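PDB 1XKL: salicylic acid-binding protein 2 from Nicotiana tabacum, which hydrolyses methyl salicylate to salicylate and methanol, releasing the active defence hormone in plant systemic acquired resistance. Local coordinates for residues 124-127 and 128-132; 184-188 and 189-193. All coordinates share one frame; numbering follows the deposited sequence.

In the fold
SABP2 has the alpha/beta hydrolase fold, a mainly parallel sheet flanked by helices. Both contacts are local, between residues close along the chain, in the region between strand 98-104 and strand 202-207 of that sheet. Contact 1 comes first, in the loop between helix 117-124 and strand 135-138. Contact 2 follows at the end of helix 183-188 and in the loop after it. Their centres are about 23 Å apart, their nearest atoms about 11 Å, and they do not touch. Contact 1 lines the ligand pocket through Trp131. Contact 2 sits farther off, with the Leu186 side chain about 9 Å from the ligand, and joins the chain leaving helix 183-188 to helices 55-67 and 83-93.

Contact 1: 124-127 and 128-132; sequences ERTP and AENWL
Pro127 and Asn130 close a type I beta turn. The backbone N of Asn130 donates to Pro127 O at 2.9 Å, and the bond is nearly straight, 167° at the hydrogen. A second type I turn runs from Glu129 to Leu132, but its bond from Leu132 N to Glu129 O is weak. Residues 128-131 have helical backbone angles but lack the regular bonds of a helix.

The van der Waals contacts gather round the methyl of Thr126. Its CG2 lies 4.1 Å from Asn130 CB and is equally far from Trp131 NE1. It approaches the indole obliquely. CG2 stands anti to the backbone N of Thr126, which turns the methyl to these two residues and leaves OG1 beside that N. Asn130 CB also lies 3.4 Å from Pro127 O, so the turn carbonyl meets both the backbone and the first side-chain carbon of this residue.

The polar ends look elsewhere. Thr126 OG1 is hydrogen-bonded to Tyr122 O, in the preceding helix. The amide of Asn130 swings anti to its own N (chi1 -161°), and its OD1 takes a bond from Lys159, a salicylate-binding residue. Trp131 touches the bound ligand and meets the rings of Phe136 and Phe155.

The chemistry implies a division of labour. The Asn130 N to Pro127 O bond closes the first turn, and the Thr126 methyl packs against Asn130 and Trp131. Asn130 probably helps to position Lys159, while Trp131 gives an aromatic surface to the pocket.

Contact 2: 184-188 and 189-193; sequences EDLSK and AKYFT
Tyr191 folds back on the helix and donates its hydroxyl to Asp185. The bond from OH to OD2 is 2.7 Å and uses the syn lone pair of the carboxylate. OD2 lies at the ring edge, in plane, while the planes of carboxylate and ring are 67° apart. The same OD2 accepts from the backbone N of Leu55, so two donors grip this buried oxygen. Asp185 CG is anti to the backbone N (chi1 172°), which brings the acid across to the tyrosine.

Beside this bond, Leu186 CD2 packs at the ring edge, 3.6 Å from Tyr191 CE2.

Several further bonds satisfy the backbone here. Ala189 N reaches Asp185 O at 2.9 Å, but the bond is weak, with 120° at the hydrogen. Glu184 O accepts both Ser187 N and Ser187 OG, from one face of its plane; the hydroxyl is 2.8 Å away. A water accepts from Lys190 N at 2.7 Å and donates weakly to Lys188 O. Ser115 OG is hydrogen-bonded to both Ala189 O and Tyr191 N.

With two donors on OD2, the carboxylate is probably stabilised in its charged form. It ties the departing chain and the start of helix 55-67 to helix 183-188.

Contact 1: 124-127 and 128-132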
ATOM      1  N   GLU A 124      16.465  33.598 -11.780  1.00 27.59           N
ATOM      2  CA  GLU A 124      16.921  34.807 -11.103  1.00 28.27           C
ATOM      3  C   GLU A 124      15.831  35.858 -11.021  1.00 29.33           C
ATOM      4  O   GLU A 124      15.888  36.743 -10.170  1.00 30.28           O
ATOM      5  CB  GLU A 124      18.152  35.373 -11.808  1.00 26.56           C
ATOM      6  CG  GLU A 124      19.433  34.667 -11.407  1.00 30.39           C
ATOM      7  CD  GLU A 124      20.583  34.967 -12.335  1.00 33.01           C
ATOM      8  OE1 GLU A 124      20.862  36.162 -12.583  1.00 35.32           O
ATOM      9  OE2 GLU A 124      21.217  34.004 -12.816  1.00 35.27           O
ATOM     10  N   ARG A 125      14.842  35.786 -11.905  1.00 29.68           N
ATOM     11  CA  ARG A 125      13.761  36.756 -11.822  1.00 31.15           C
ATOM     12  C   ARG A 125      12.443  36.065 -11.527  1.00 31.77           C
ATOM     13  O   ARG A 125      11.381  36.554 -11.902  1.00 35.44           O
ATOM     14  CB  ARG A 125      13.656  37.608 -13.094  1.00 29.99           C
ATOM     15  CG  ARG A 125      13.698  36.857 -14.387  1.00 31.52           C
ATOM     16  CD  ARG A 125      14.974  37.187 -15.138  1.00 32.64           C
ATOM     17  NE  ARG A 125      15.117  38.611 -15.398  1.00 29.56           N
ATOM     18  CZ  ARG A 125      16.123  39.142 -16.086  1.00 29.62           C
ATOM     19  NH1 ARG A 125      17.064  38.348 -16.576  1.00 23.87           N
ATOM     20  NH2 ARG A 125      16.194  40.465 -16.281  1.00 28.19           N
ATOM     21  N   THR A 126      12.536  34.934 -10.832  1.00 33.01           N
ATOM     22  CA  THR A 126      11.386  34.123 -10.437  1.00 34.35           C
ATOM     23  C   THR A 126      11.526  33.728  -8.967  1.00 35.37           C
ATOM     24  O   THR A 126      12.385  32.908  -8.612  1.00 38.56           O
ATOM     25  CB  THR A 126      11.291  32.836 -11.311  1.00 32.38           C
ATOM     26  OG1 THR A 126      10.737  33.176 -12.591  1.00 34.35           O
ATOM     27  CG2 THR A 126      10.425  31.772 -10.636  1.00 32.55           C
ATOM     28  N   PRO A 127      10.688  34.303  -8.091  1.00 36.25           N
ATOM     29  CA  PRO A 127      10.738  33.997  -6.658  1.00 36.68           C
ATOM     30  C   PRO A 127      10.460  32.539  -6.313  1.00 38.11           C
ATOM     31  O   PRO A 127       9.624  31.885  -6.940  1.00 40.91           O
ATOM     32  CB  PRO A 127       9.712  34.958  -6.060  1.00 36.02           C
ATOM     33  CG  PRO A 127       8.739  35.158  -7.175  1.00 36.62           C
ATOM     34  CD  PRO A 127       9.634  35.289  -8.381  1.00 36.01           C
ATOM     35  N   ALA A 128      11.169  32.035  -5.309  1.00 38.50           N
ATOM     36  CA  ALA A 128      11.018  30.651  -4.887  1.00 37.73           C
ATOM     37  C   ALA A 128       9.592  30.278  -4.484  1.00 37.57           C
ATOM     38  O   ALA A 128       9.296  29.100  -4.276  1.00 38.72           O
ATOM     39  CB  ALA A 128      11.977  30.356  -3.740  1.00 38.12           C
ATOM     40  N   GLU A 129       8.710  31.269  -4.379  1.00 35.50           N
ATOM     41  CA  GLU A 129       7.326  31.000  -3.998  1.00 34.34           C
ATOM     42  C   GLU A 129       6.406  30.842  -5.195  1.00 32.74           C
ATOM     43  O   GLU A 129       5.247  30.447  -5.049  1.00 34.29           O
ATOM     44  CB  GLU A 129       6.781  32.110  -3.095  1.00 32.28           C
ATOM     45  CG  GLU A 129       7.564  32.296  -1.812  1.00 36.95           C
ATOM     46  CD  GLU A 129       6.709  32.841  -0.679  1.00 36.58           C
ATOM     47  OE1 GLU A 129       6.064  33.899  -0.868  1.00 36.73           O
ATOM     48  OE2 GLU A 129       6.690  32.204   0.399  1.00 36.86           O
ATOM     49  N   ASN A 130       6.914  31.157  -6.381  1.00 31.15           N
ATOM     50  CA  ASN A 130       6.105  31.027  -7.583  1.00 28.83           C
ATOM     51  C   ASN A 130       5.929  29.541  -7.900  1.00 27.76           C
ATOM     52  O   ASN A 130       5.044  29.169  -8.668  1.00 27.58           O
ATOM     53  CB  ASN A 130       6.780  31.726  -8.767  1.00 28.71           C
ATOM     54  CG  ASN A 130       5.808  32.022  -9.903  1.00 31.09           C
ATOM     55  OD1 ASN A 130       4.871  32.806  -9.737  1.00 34.49           O
ATOM     56  ND2 ASN A 130       6.023  31.395 -11.062  1.00 30.94           N
ATOM     57  N   TRP A 131       6.767  28.698  -7.296  1.00 27.65           N
ATOM     58  CA  TRP A 131       6.718  27.254  -7.536  1.00 26.92           C
ATOM     59  C   TRP A 131       5.612  26.519  -6.790  1.00 27.88           C
ATOM     60  O   TRP A 131       5.257  25.391  -7.145  1.00 28.50           O
ATOM     61  CB  TRP A 131       8.064  26.608  -7.196  1.00 25.34           C
ATOM     62  CG  TRP A 131       9.170  27.020  -8.118  1.00 23.97           C
ATOM     63  CD1 TRP A 131      10.196  27.879  -7.840  1.00 24.86           C
ATOM     64  CD2 TRP A 131       9.339  26.622  -9.483  1.00 23.27           C
ATOM     65  NE1 TRP A 131      10.993  28.042  -8.947  1.00 22.40           N
ATOM     66  CE2 TRP A 131      10.491  27.281  -9.971  1.00 23.17           C
ATOM     67  CE3 TRP A 131       8.630  25.771 -10.344  1.00 23.24           C
ATOM     68  CZ2 TRP A 131      10.951  27.118 -11.282  1.00 20.76           C
ATOM     69  CZ3 TRP A 131       9.088  25.610 -11.650  1.00 22.67           C
ATOM     70  CH2 TRP A 131      10.242  26.283 -12.103  1.00 24.09           C
ATOM     71  N   LEU A 132       5.080  27.156  -5.755  1.00 28.49           N
ATOM     72  CA  LEU A 132       4.012  26.578  -4.953  1.00 28.68           C
ATOM     73  C   LEU A 132       4.321  25.162  -4.480  1.00 28.93           C
ATOM     74  O   LEU A 132       5.313  24.932  -3.794  1.00 29.75           O
ATOM     75  CB  LEU A 132       2.694  26.593  -5.739  1.00 28.76           C
ATOM     76  CG  LEU A 132       2.115  27.966  -6.093  1.00 27.68           C
ATOM     77  CD1 LEU A 132       0.759  27.801  -6.756  1.00 28.95           C
ATOM     78  CD2 LEU A 132       1.987  28.811  -4.842  1.00 29.82           C
TER

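Contact 2: 184-188 and 189-193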
ATOM      1  N   GLU A 184      22.239  21.105 -14.409  1.00 30.56           N
ATOM      2  CA  GLU A 184      23.585  20.549 -14.312  1.00 30.36           C
ATOM      3  C   GLU A 184      24.221  20.321 -15.678  1.00 28.70           C
ATOM      4  O   GLU A 184      25.281  20.866 -15.975  1.00 28.80           O
ATOM      5  CB  GLU A 184      23.560  19.226 -13.537  1.00 33.58           C
ATOM      6  CG  GLU A 184      24.936  18.603 -13.363  1.00 36.88           C
ATOM      7  CD  GLU A 184      25.868  19.475 -12.536  1.00 40.27           C
ATOM      8  OE1 GLU A 184      27.102  19.298 -12.641  1.00 41.76           O
ATOM      9  OE2 GLU A 184      25.365  20.337 -11.782  1.00 40.43           O
ATOM     10  N   ASP A 185      23.569  19.510 -16.504  1.00 25.92           N
ATOM     11  CA  ASP A 185      24.069  19.214 -17.842  1.00 24.50           C
ATOM     12  C   ASP A 185      24.236  20.479 -18.680  1.00 23.09           C
ATOM     13  O   ASP A 185      25.262  20.672 -19.333  1.00 23.84           O
ATOM     14  CB  ASP A 185      23.113  18.256 -18.563  1.00 23.85           C
ATOM     15  CG  ASP A 185      23.469  18.062 -20.025  1.00 22.64           C
ATOM     16  OD1 ASP A 185      24.614  17.669 -20.314  1.00 23.08           O
ATOM     17  OD2 ASP A 185      22.600  18.303 -20.889  1.00 23.04           O
ATOM     18  N   LEU A 186      23.231  21.343 -18.646  1.00 22.75           N
ATOM     19  CA  LEU A 186      23.254  22.572 -19.431  1.00 24.26           C
ATOM     20  C   LEU A 186      24.303  23.607 -19.020  1.00 26.83           C
ATOM     21  O   LEU A 186      24.642  24.493 -19.803  1.00 25.18           O
ATOM     22  CB  LEU A 186      21.863  23.216 -19.428  1.00 23.41           C
ATOM     23  CG  LEU A 186      20.782  22.405 -20.153  1.00 22.31           C
ATOM     24  CD1 LEU A 186      19.431  23.077 -19.997  1.00 22.25           C
ATOM     25  CD2 LEU A 186      21.147  22.282 -21.629  1.00 22.37           C
ATOM     26  N   SER A 187      24.822  23.493 -17.802  1.00 28.98           N
ATOM     27  CA  SER A 187      25.821  24.440 -17.323  1.00 32.25           C
ATOM     28  C   SER A 187      27.243  24.059 -17.736  1.00 33.46           C
ATOM     29  O   SER A 187      28.148  24.894 -17.708  1.00 35.21           O
ATOM     30  CB  SER A 187      25.751  24.564 -15.798  1.00 32.91           C
ATOM     31  OG  SER A 187      26.132  23.353 -15.166  1.00 32.99           O
ATOM     32  N   LYS A 188      27.440  22.805 -18.127  1.00 33.66           N
ATOM     33  CA  LYS A 188      28.765  22.346 -18.522  1.00 35.13           C
ATOM     34  C   LYS A 188      28.814  21.770 -19.928  1.00 34.62           C
ATOM     35  O   LYS A 188      29.869  21.341 -20.395  1.00 35.16           O
ATOM     36  CB  LYS A 188      29.276  21.311 -17.518  1.00 37.14           C
ATOM     37  CG  LYS A 188      28.260  20.240 -17.172  1.00 41.11           C
ATOM     38  CD  LYS A 188      28.821  19.202 -16.201  1.00 44.23           C
ATOM     39  CE  LYS A 188      29.061  19.779 -14.804  1.00 46.20           C
ATOM     40  NZ  LYS A 188      30.161  20.789 -14.749  1.00 47.01           N
ATOM     41  N   ALA A 189      27.673  21.760 -20.605  1.00 33.60           N
ATOM     42  CA  ALA A 189      27.608  21.243 -21.966  1.00 32.96           C
ATOM     43  C   ALA A 189      27.165  22.339 -22.937  1.00 31.77           C
ATOM     44  O   ALA A 189      26.056  22.860 -22.829  1.00 33.93           O
ATOM     45  CB  ALA A 189      26.639  20.059 -22.027  1.00 32.28           C
ATOM     46  N   LYS A 190      28.040  22.688 -23.878  1.00 30.50           N
ATOM     47  CA  LYS A 190      27.730  23.710 -24.871  1.00 28.71           C
ATOM     48  C   LYS A 190      27.096  23.000 -26.060  1.00 29.76           C
ATOM     49  O   LYS A 190      27.739  22.183 -26.725  1.00 31.92           O
ATOM     50  CB  LYS A 190      29.000  24.434 -25.313  1.00 26.24           C
ATOM     51  CG  LYS A 190      28.748  25.726 -26.078  1.00 25.70           C
ATOM     52  CD  LYS A 190      28.050  26.754 -25.198  1.00 21.87           C
ATOM     53  CE  LYS A 190      27.898  28.074 -25.935  1.00 21.04           C
ATOM     54  NZ  LYS A 190      27.166  27.854 -27.218  1.00 15.21           N
ATOM     55  N   TYR A 191      25.840  23.328 -26.339  1.00 29.50           N
ATOM     56  CA  TYR A 191      25.102  22.676 -27.414  1.00 30.82           C
ATOM     57  C   TYR A 191      24.894  23.428 -28.726  1.00 30.48           C
ATOM     58  O   TYR A 191      25.187  22.916 -29.808  1.00 33.81           O
ATOM     59  CB  TYR A 191      23.725  22.270 -26.892  1.00 32.47           C
ATOM     60  CG  TYR A 191      23.700  21.089 -25.952  1.00 34.30           C
ATOM     61  CD1 TYR A 191      24.007  19.807 -26.404  1.00 36.46           C
ATOM     62  CD2 TYR A 191      23.286  21.237 -24.630  1.00 35.28           C
ATOM     63  CE1 TYR A 191      23.890  18.697 -25.563  1.00 37.01           C
ATOM     64  CE2 TYR A 191      23.164  20.136 -23.782  1.00 36.24           C
ATOM     65  CZ  TYR A 191      23.462  18.870 -24.255  1.00 36.85           C
ATOM     66  OH  TYR A 191      23.291  17.784 -23.427  1.00 36.85           O
ATOM     67  N   PHE A 192      24.370  24.638 -28.614  1.00 27.33           N
ATOM     68  CA  PHE A 192      24.022  25.452 -29.768  1.00 24.39           C
ATOM     69  C   PHE A 192      25.095  26.401 -30.277  1.00 25.05           C
ATOM     70  O   PHE A 192      25.831  26.994 -29.496  1.00 25.69           O
ATOM     71  CB  PHE A 192      22.771  26.242 -29.406  1.00 21.53           C
ATOM     72  CG  PHE A 192      21.904  25.542 -28.403  1.00 20.39           C
ATOM     73  CD1 PHE A 192      21.243  24.363 -28.748  1.00 18.85           C
ATOM     74  CD2 PHE A 192      21.752  26.046 -27.120  1.00 16.50           C
ATOM     75  CE1 PHE A 192      20.453  23.689 -27.823  1.00 18.15           C
ATOM     76  CE2 PHE A 192      20.964  25.382 -26.182  1.00 20.10           C
ATOM     77  CZ  PHE A 192      20.305  24.202 -26.538  1.00 18.15           C
ATOM     78  N   THR A 193      25.163  26.543 -31.598  1.00 25.07           N
ATOM     79  CA  THR A 193      26.126  27.434 -32.230  1.00 26.96           C
ATOM     80  C   THR A 193      25.386  28.330 -33.221  1.00 27.59           C
ATOM     81  O   THR A 193      24.311  27.979 -33.705  1.00 26.98           O
ATOM     82  CB  THR A 193      27.216  26.650 -32.982  1.00 26.76           C
ATOM     83  OG1 THR A 193      26.637  25.997 -34.116  1.00 27.26           O
ATOM     84  CG2 THR A 193      27.847  25.604 -32.067  1.00 24.99           C
TER
HETATM   85  O   HOH W   1      30.347  21.301 -23.807  1.00 23.09           O